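Local coordinates for porphyranase B (Zobellia galactanivorans, PDB 3JUU), which hydrolyses the sulfated red-algal polysaccharide porphyran at beta-1,4 linkages between galactose and L-galactose-6-sulfate, leaving mostly disaccharides, at residues T257-K260 / E261-T264; W208-K211 / D212-I215; K161-Q165 / T166-N170. One frame throughout, in Å; residues are numbered along the deposited sequence.

Contact 1: residues T257-K260 / E261-T264; sequences TGSK and EDRT. With SO4 (sulfate ion), chain F.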
loop_
_atom_site.group_PDB
_atom_site.type_symbol
_atom_site.label_atom_id
_atom_site.label_comp_id
_atom_site.label_asym_id
_atom_site.label_seq_id
_atom_site.Cartn_x
_atom_site.Cartn_y
_atom_site.Cartn_z
ATOM N N THR A 257 22.256 -6.335 3.336
ATOM C CA THR A 257 23.078 -6.985 4.383
ATOM C C THR A 257 22.305 -7.153 5.706
ATOM O O THR A 257 22.802 -7.798 6.646
ATOM C CB THR A 257 24.360 -6.162 4.714
ATOM O OG1 THR A 257 24.003 -4.870 5.290
ATOM C CG2 THR A 257 25.112 -5.948 3.443
ATOM N N GLY A 258 21.105 -6.585 5.804
ATOM C CA GLY A 258 20.328 -6.672 7.065
ATOM C C GLY A 258 19.884 -8.088 7.398
ATOM O O GLY A 258 19.807 -8.995 6.530
ATOM N N SER A 259 19.500 -8.287 8.659
ATOM C CA SER A 259 18.830 -9.538 9.054
ATOM C C SER A 259 17.539 -9.802 8.267
ATOM O O SER A 259 16.984 -8.882 7.625
ATOM C CB SER A 259 18.476 -9.451 10.530
ATOM O OG SER A 259 17.479 -8.446 10.711
ATOM N N LYS A 260 17.032 -11.035 8.310
ATOM C CA LYS A 260 15.755 -11.328 7.595
ATOM C C LYS A 260 14.689 -10.382 8.143
ATOM O O LYS A 260 13.889 -9.790 7.367
ATOM C CB LYS A 260 15.308 -12.759 7.698
ATOM C CG LYS A 260 14.277 -13.138 6.600
ATOM C CD LYS A 260 13.669 -14.479 6.815
ATOM C CE LYS A 260 12.627 -14.729 5.749
ATOM N NZ LYS A 260 12.263 -16.166 5.794
ATOM N N GLU A 261 14.669 -10.192 9.467
ATOM C CA GLU A 261 13.645 -9.279 10.048
ATOM C C GLU A 261 13.769 -7.843 9.489
ATOM O O GLU A 261 12.800 -7.238 9.116
ATOM C CB GLU A 261 13.798 -9.245 11.567
ATOM C CG GLU A 261 12.651 -8.459 12.307
ATOM C CD GLU A 261 11.191 -9.063 12.133
ATOM O OE1 GLU A 261 10.920 -10.157 11.498
ATOM O OE2 GLU A 261 10.282 -8.380 12.672
ATOM N N ASP A 262 14.969 -7.327 9.452
ATOM C CA ASP A 262 15.236 -5.979 8.886
ATOM C C ASP A 262 14.874 -5.943 7.403
ATOM O O ASP A 262 14.402 -4.879 6.933
ATOM C CB ASP A 262 16.679 -5.599 8.976
ATOM C CG ASP A 262 17.112 -5.201 10.394
ATOM O OD1 ASP A 262 16.239 -5.125 11.271
ATOM O OD2 ASP A 262 18.322 -4.915 10.532
ATOM N N ARG A 263 15.003 -7.074 6.663
ATOM C CA ARG A 263 14.605 -7.066 5.216
ATOM C C ARG A 263 13.130 -7.315 4.981
ATOM O O ARG A 263 12.694 -7.296 3.838
ATOM C CB ARG A 263 15.434 -8.129 4.434
ATOM C CG ARG A 263 16.866 -7.596 4.307
ATOM C CD ARG A 263 17.806 -8.623 3.541
ATOM N NE ARG A 263 17.930 -9.922 4.282
ATOM C CZ ARG A 263 17.349 -11.107 3.993
ATOM N NH1 ARG A 263 16.444 -11.334 3.021
ATOM N NH2 ARG A 263 17.674 -12.152 4.783
ATOM N N THR A 264 12.341 -7.480 6.051
ATOM C CA THR A 264 10.972 -7.939 5.924
ATOM C C THR A 264 9.987 -6.821 6.295
ATOM O O THR A 264 10.149 -6.216 7.332
ATOM C CB THR A 264 10.701 -9.161 6.800
ATOM O OG1 THR A 264 11.525 -10.233 6.259
ATOM C CG2 THR A 264 9.147 -9.595 6.806
HETATM S S SO4 F . 15.990 -15.056 2.931
HETATM O O1 SO4 F . 16.925 -14.990 4.075
HETATM O O2 SO4 F . 14.907 -15.942 3.400
HETATM O O3 SO4 F . 15.423 -13.768 2.493
HETATM O O4 SO4 F . 16.651 -15.693 1.773
HETATM O O HOH W 1 20.061 -12.442 6.610
#

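Contact 2: residues W208-K211 / D212-I215; sequences WKSK and DEII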
loop_
_atom_site.group_PDB
_atom_site.type_symbol
_atom_site.label_atom_id
_atom_site.label_comp_id
_atom_site.label_asym_id
_atom_site.label_seq_id
_atom_site.Cartn_x
_atom_site.Cartn_y
_atom_site.Cartn_z
ATOM N N TRP A 208 -12.420 5.769 2.816
ATOM C CA TRP A 208 -12.770 6.164 1.489
ATOM C C TRP A 208 -14.293 6.403 1.567
ATOM O O TRP A 208 -15.093 5.513 1.241
ATOM C CB TRP A 208 -12.409 5.027 0.515
ATOM C CG TRP A 208 -12.808 5.232 -0.895
ATOM C CD1 TRP A 208 -13.189 6.391 -1.511
ATOM C CD2 TRP A 208 -12.722 4.230 -1.932
ATOM N NE1 TRP A 208 -13.447 6.152 -2.850
ATOM C CE2 TRP A 208 -13.148 4.839 -3.140
ATOM C CE3 TRP A 208 -12.309 2.866 -1.937
ATOM C CZ2 TRP A 208 -13.237 4.137 -4.386
ATOM C CZ3 TRP A 208 -12.438 2.141 -3.180
ATOM C CH2 TRP A 208 -12.888 2.800 -4.377
ATOM N N LYS A 209 -14.672 7.614 1.991
ATOM C CA LYS A 209 -16.031 7.934 2.425
ATOM C C LYS A 209 -16.934 8.124 1.227
ATOM O O LYS A 209 -18.082 7.660 1.236
ATOM C CB LYS A 209 -15.975 9.193 3.325
ATOM C CG LYS A 209 -17.373 9.740 3.700
ATOM C CD LYS A 209 -17.094 11.025 4.472
ATOM C CE LYS A 209 -18.401 11.587 5.062
ATOM N NZ LYS A 209 -19.374 11.888 4.014
ATOM N N SER A 210 -16.471 8.841 0.214
ATOM C CA SER A 210 -17.284 9.137 -0.985
ATOM C C SER A 210 -16.361 9.407 -2.139
ATOM O O SER A 210 -15.124 9.373 -1.971
ATOM C CB SER A 210 -18.196 10.355 -0.742
ATOM O OG SER A 210 -17.389 11.507 -0.755
ATOM N N LYS A 211 -16.911 9.769 -3.310
ATOM C CA LYS A 211 -16.052 9.984 -4.483
ATOM C C LYS A 211 -15.118 11.192 -4.252
ATOM O O LYS A 211 -14.133 11.311 -4.926
ATOM C CB LYS A 211 -16.911 10.259 -5.736
ATOM C CG LYS A 211 -17.631 11.655 -5.620
ATOM C CD LYS A 211 -18.659 11.885 -6.747
ATOM C CE LYS A 211 -19.424 13.195 -6.414
ATOM N NZ LYS A 211 -20.269 13.744 -7.548
ATOM N N ASP A 212 -15.423 12.090 -3.294
ATOM C CA ASP A 212 -14.556 13.240 -3.127
ATOM C C ASP A 212 -14.113 13.502 -1.683
ATOM O O ASP A 212 -13.678 14.636 -1.404
ATOM C CB ASP A 212 -15.195 14.528 -3.697
ATOM C CG ASP A 212 -16.563 14.809 -3.134
ATOM O OD1 ASP A 212 -16.931 14.336 -2.048
ATOM O OD2 ASP A 212 -17.313 15.542 -3.827
ATOM N N GLU A 213 -14.161 12.501 -0.811
ATOM C CA GLU A 213 -13.779 12.693 0.579
ATOM C C GLU A 213 -12.989 11.491 1.011
ATOM O O GLU A 213 -13.540 10.381 1.034
ATOM C CB GLU A 213 -15.025 12.753 1.489
ATOM C CG GLU A 213 -15.972 13.872 1.133
ATOM C CD GLU A 213 -17.256 13.741 1.968
ATOM O OE1 GLU A 213 -18.150 12.981 1.532
ATOM O OE2 GLU A 213 -17.280 14.320 3.079
ATOM N N ILE A 214 -11.699 11.712 1.332
ATOM C CA ILE A 214 -10.826 10.592 1.692
ATOM C C ILE A 214 -10.259 11.028 3.028
ATOM O O ILE A 214 -9.702 12.102 3.097
ATOM C CB ILE A 214 -9.694 10.454 0.636
ATOM C CG1 ILE A 214 -10.245 10.292 -0.825
ATOM C CG2 ILE A 214 -8.664 9.369 1.067
ATOM C CD1 ILE A 214 -10.940 9.019 -1.116
ATOM N N ILE A 215 -10.345 10.196 4.062
ATOM C CA ILE A 215 -9.917 10.592 5.388
ATOM C C ILE A 215 -8.917 9.591 5.918
ATOM O O ILE A 215 -9.214 8.430 5.987
ATOM C CB ILE A 215 -11.138 10.672 6.372
ATOM C CG1 ILE A 215 -12.082 11.772 5.876
ATOM C CG2 ILE A 215 -10.662 11.050 7.773
ATOM C CD1 ILE A 215 -13.238 11.279 5.168
#

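Contact 3: residues K161-Q165 / T166-N170; sequences KYFDQ and TMNSN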
loop_
_atom_site.group_PDB
_atom_site.type_symbol
_atom_site.label_atom_id
_atom_site.label_comp_id
_atom_site.label_asym_id
_atom_site.label_seq_id
_atom_site.Cartn_x
_atom_site.Cartn_y
_atom_site.Cartn_z
ATOM N N LYS A 161 13.879 13.742 3.185
ATOM C CA LYS A 161 14.767 13.410 4.303
ATOM C C LYS A 161 14.052 12.747 5.511
ATOM O O LYS A 161 14.685 12.060 6.301
ATOM C CB LYS A 161 15.553 14.652 4.750
ATOM C CG LYS A 161 14.651 15.806 5.105
ATOM C CD LYS A 161 15.431 17.082 5.394
ATOM C CE LYS A 161 14.414 18.194 5.705
ATOM N NZ LYS A 161 15.104 19.444 6.193
ATOM N N TYR A 162 12.732 12.953 5.646
ATOM C CA TYR A 162 11.982 12.301 6.768
ATOM C C TYR A 162 11.047 11.225 6.322
ATOM O O TYR A 162 10.155 10.838 7.108
ATOM C CB TYR A 162 11.125 13.328 7.528
ATOM C CG TYR A 162 11.988 14.413 8.072
ATOM C CD1 TYR A 162 12.957 14.121 9.050
ATOM C CD2 TYR A 162 11.827 15.754 7.632
ATOM C CE1 TYR A 162 13.760 15.137 9.591
ATOM C CE2 TYR A 162 12.604 16.765 8.176
ATOM C CZ TYR A 162 13.583 16.438 9.125
ATOM O OH TYR A 162 14.377 17.416 9.647
ATOM N N PHE A 163 11.229 10.743 5.090
ATOM C CA PHE A 163 10.292 9.787 4.505
ATOM C C PHE A 163 10.157 8.480 5.314
ATOM O O PHE A 163 9.139 7.778 5.160
ATOM C CB PHE A 163 10.671 9.489 3.031
ATOM C CG PHE A 163 9.548 8.994 2.198
ATOM C CD1 PHE A 163 8.637 9.921 1.666
ATOM C CD2 PHE A 163 9.360 7.630 1.919
ATOM C CE1 PHE A 163 7.568 9.506 0.881
ATOM C CE2 PHE A 163 8.299 7.222 1.129
ATOM C CZ PHE A 163 7.395 8.163 0.620
ATOM N N ASP A 164 11.173 8.146 6.105
ATOM C CA ASP A 164 11.197 6.929 6.904
ATOM C C ASP A 164 10.541 7.074 8.289
ATOM O O ASP A 164 10.601 6.132 9.113
ATOM C CB ASP A 164 12.679 6.486 7.094
ATOM C CG ASP A 164 13.566 7.542 7.838
ATOM O OD1 ASP A 164 13.176 8.724 7.975
ATOM O OD2 ASP A 164 14.701 7.165 8.211
ATOM N N GLN A 165 10.006 8.255 8.600
ATOM C CA GLN A 165 9.391 8.450 9.911
ATOM C C GLN A 165 8.045 9.165 9.814
ATOM O O GLN A 165 7.642 9.760 10.770
ATOM C CB GLN A 165 10.334 9.175 10.862
ATOM C CG GLN A 165 10.894 10.462 10.322
ATOM C CD GLN A 165 12.035 10.955 11.228
ATOM O OE1 GLN A 165 12.945 10.200 11.548
ATOM N NE2 GLN A 165 11.931 12.177 11.700
ATOM N N THR A 166 7.373 9.057 8.671
ATOM C CA THR A 166 6.110 9.718 8.468
ATOM C C THR A 166 5.071 8.735 7.889
ATOM O O THR A 166 5.414 7.726 7.253
ATOM C CB THR A 166 6.317 10.951 7.552
ATOM O OG1 THR A 166 7.129 10.539 6.466
ATOM C CG2 THR A 166 7.168 12.061 8.273
ATOM N N MET A 167 3.800 9.047 8.070
ATOM C CA MET A 167 2.766 8.453 7.206
ATOM C C MET A 167 2.626 9.345 5.975
ATOM O O MET A 167 2.262 10.521 6.061
ATOM C CB MET A 167 1.409 8.370 7.950
ATOM C CG MET A 167 0.365 7.615 7.121
ATOM S SD MET A 167 -1.171 7.567 8.144
ATOM C CE MET A 167 -2.335 6.884 7.001
ATOM N N ASN A 168 2.936 8.789 4.817
ATOM C CA ASN A 168 2.978 9.497 3.570
ATOM C C ASN A 168 1.818 8.948 2.780
ATOM O O ASN A 168 1.872 7.776 2.346
ATOM C CB ASN A 168 4.291 9.064 2.873
ATOM C CG ASN A 168 5.470 9.537 3.651
ATOM O OD1 ASN A 168 5.544 10.708 3.971
ATOM N ND2 ASN A 168 6.338 8.619 4.043
ATOM N N SER A 169 0.756 9.768 2.619
ATOM C CA SER A 169 -0.474 9.304 1.949
ATOM C C SER A 169 -0.672 10.138 0.716
ATOM O O SER A 169 -0.030 11.238 0.559
ATOM C CB SER A 169 -1.687 9.508 2.856
ATOM O OG SER A 169 -1.485 8.812 4.124
ATOM N N ASN A 170 -1.425 9.613 -0.236
ATOM C CA ASN A 170 -1.558 10.325 -1.517
ATOM C C ASN A 170 -2.795 9.936 -2.264
ATOM O O ASN A 170 -3.451 8.912 -1.963
ATOM C CB ASN A 170 -0.276 10.107 -2.390
ATOM C CG ASN A 170 0.096 11.349 -3.231
ATOM O OD1 ASN A 170 -0.786 12.084 -3.678
ATOM N ND2 ASN A 170 1.389 11.540 -3.491
HETATM O O HOH W 2 7.739 6.286 6.815
#

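Contact 1: residues T257-K260 / E261-T264
Arg263 folds back over the turn and presents the edge of its guanidinium group to Gly258: NE lies 3.1 Å from Gly258 O, which sits almost in the guanidinium plane, although NE itself stands well above the plane of that carbonyl. The bend at chi3 (-62°) turns the group back this way, with Lys260 CA over one face. The two terminal nitrogens of Arg263 grip a sulfate, probably from the crystallisation liquor, NH1 reaching O3 at 2.7 Å and NH2 reaching O1 at 3.0 Å in nearly straight bonds. The extended chain of Lys260 crosses that of Arg263 at about a right angle, its CE 3.5 Å from O2 of the ion.

The backbone makes one short, weakly bonded helical turn here, for which Ser259 is the N-cap. Ser259 OG accepts from Asp262 N at 3.0 Å; serine suits the place because its short hydroxyl arm can stand in for the missing backbone acceptor of a first-turn amide. Arg263 N donates to Ser259 O at 2.8 Å.

Hydroxyl bonding closes the turn: Thr264 OG1 donates to Lys260 O at 2.6 Å. The same OG1 pairs with Thr77 OG1, and Arg263 NH1 with Thr78 O, so both side chains also hold to strand 73-87.

Contact 2: residues W208-K211 / D212-I215
Ser210 and Glu213 meet because their first torsions turn them into each other: Ser210 OG sits between its backbone N and carbonyl carbon (chi1 73°), while Glu213 CG lies opposite its own carbonyl carbon (chi1 -60°), from where an extended chain carries the carboxylate back beside the serine. The two residues are the first and last of the type I turn of a beta hairpin made by strands 202-210 and 213-218; their ends at the turn, 208-210 and 213-215, run antiparallel, with 157° between their directions. Serine is apt at this corner, as its hydroxyl both donates and accepts. OG gives its proton to the anti lone pair of Glu213 OE1 at 2.8 Å and receives Asp212 N at 3.3 Å, the bond of an ST turn.

Just before the turn a classic beta bulge sets two residues against one. Lys209 N and Ser210 N both point at Glu213 O, the first at 3.1 Å, the second more weakly at 3.4 Å. The bulge turns Lys209 toward the opposing strand, and its long chain, bent at the last torsion, brings NZ to Glu213 OE1 at 3.0 Å on the syn side, somewhat out of the carboxylate plane. OE1 is thus gripped by two donors, which should fix the carboxylate's rotation; OE2 has a further salt bridge to Lys225. A glutamate is long enough to serve all three, and the neighbouring cations would probably stabilise its negative charge.

The face bearing Trp208 and Ile214, a non-hydrogen-bonded pair, is apolar and buried. The indole NE1 bonds Phe232 O, and its rings meet Tyr107 edge to face. Indole and isoleucine run side by side in the same direction, and Ile214 CD1 comes to 3.5 Å from Trp208 CD1.

Contact 3: residues K161-Q165 / T166-N170
Phe163 and Asn168 stack ring against amide, their planes only 5° apart. Asn168 ND2 lies 3.4 Å above the plane of the Phe163 ring, over its centre, and Asn168 CG comes to 3.5 Å from Phe163 CE1, so the flat amide covers one face of the ring. Phe163 CG stands anti to the backbone N (chi1 -157°), a torsion that swings the ring back toward the strand although the side chain sets off away from it. Asparagine suits the place because its planar amide can stack while its N-H groups stay in use: ND2 bonds Glu148 O and, weakly, Phe163 O and Thr166 OG1, three acceptors for two protons, an arrangement that should fix the rotation of the amide.

Next to the amide, Thr166 turns its hydroxyl into the bend of the chain, OG1 lying 3.1 Å from Tyr162 O. The same carbonyl receives Gln165 N at 3.0 Å. Water 2 links the loop to the start of the strand, donating to Phe163 O at 2.6 Å and to Thr166 O at 2.8 Å.

The side chain of Phe163 lies about 4 Å from that of Glu148, probably the proton donor, and meets Trp247 edge to face. This loop therefore borders the catalytic cleft of the GH16 jelly roll, where strand 166-174 begins, paired with strand 141-150 along one edge and strand 185-192 along the other.

In the fold
Going from the N terminus, the chain meets contact 3 first, then contact 2, then contact 1; all are local turns in series, so none nests within or crosses another. Contact 3 ends the long loop after strand 141-150 and leads into strand 166-174, beside the catalytic cleft. Contact 2 closes the hairpin of strands 202-210 and 213-218; it lies in the same sheet system, its nearest atoms about 6 Å from contact 3. Contact 1 ends the loop after strand 237-242 in the short helix 260-263, which leads into strand 264-276, next to strand 73-87. Contacts 1 and 2 lie on opposite sides of the chain's centre, their centres 36 Å apart, far across the jelly-roll sandwich.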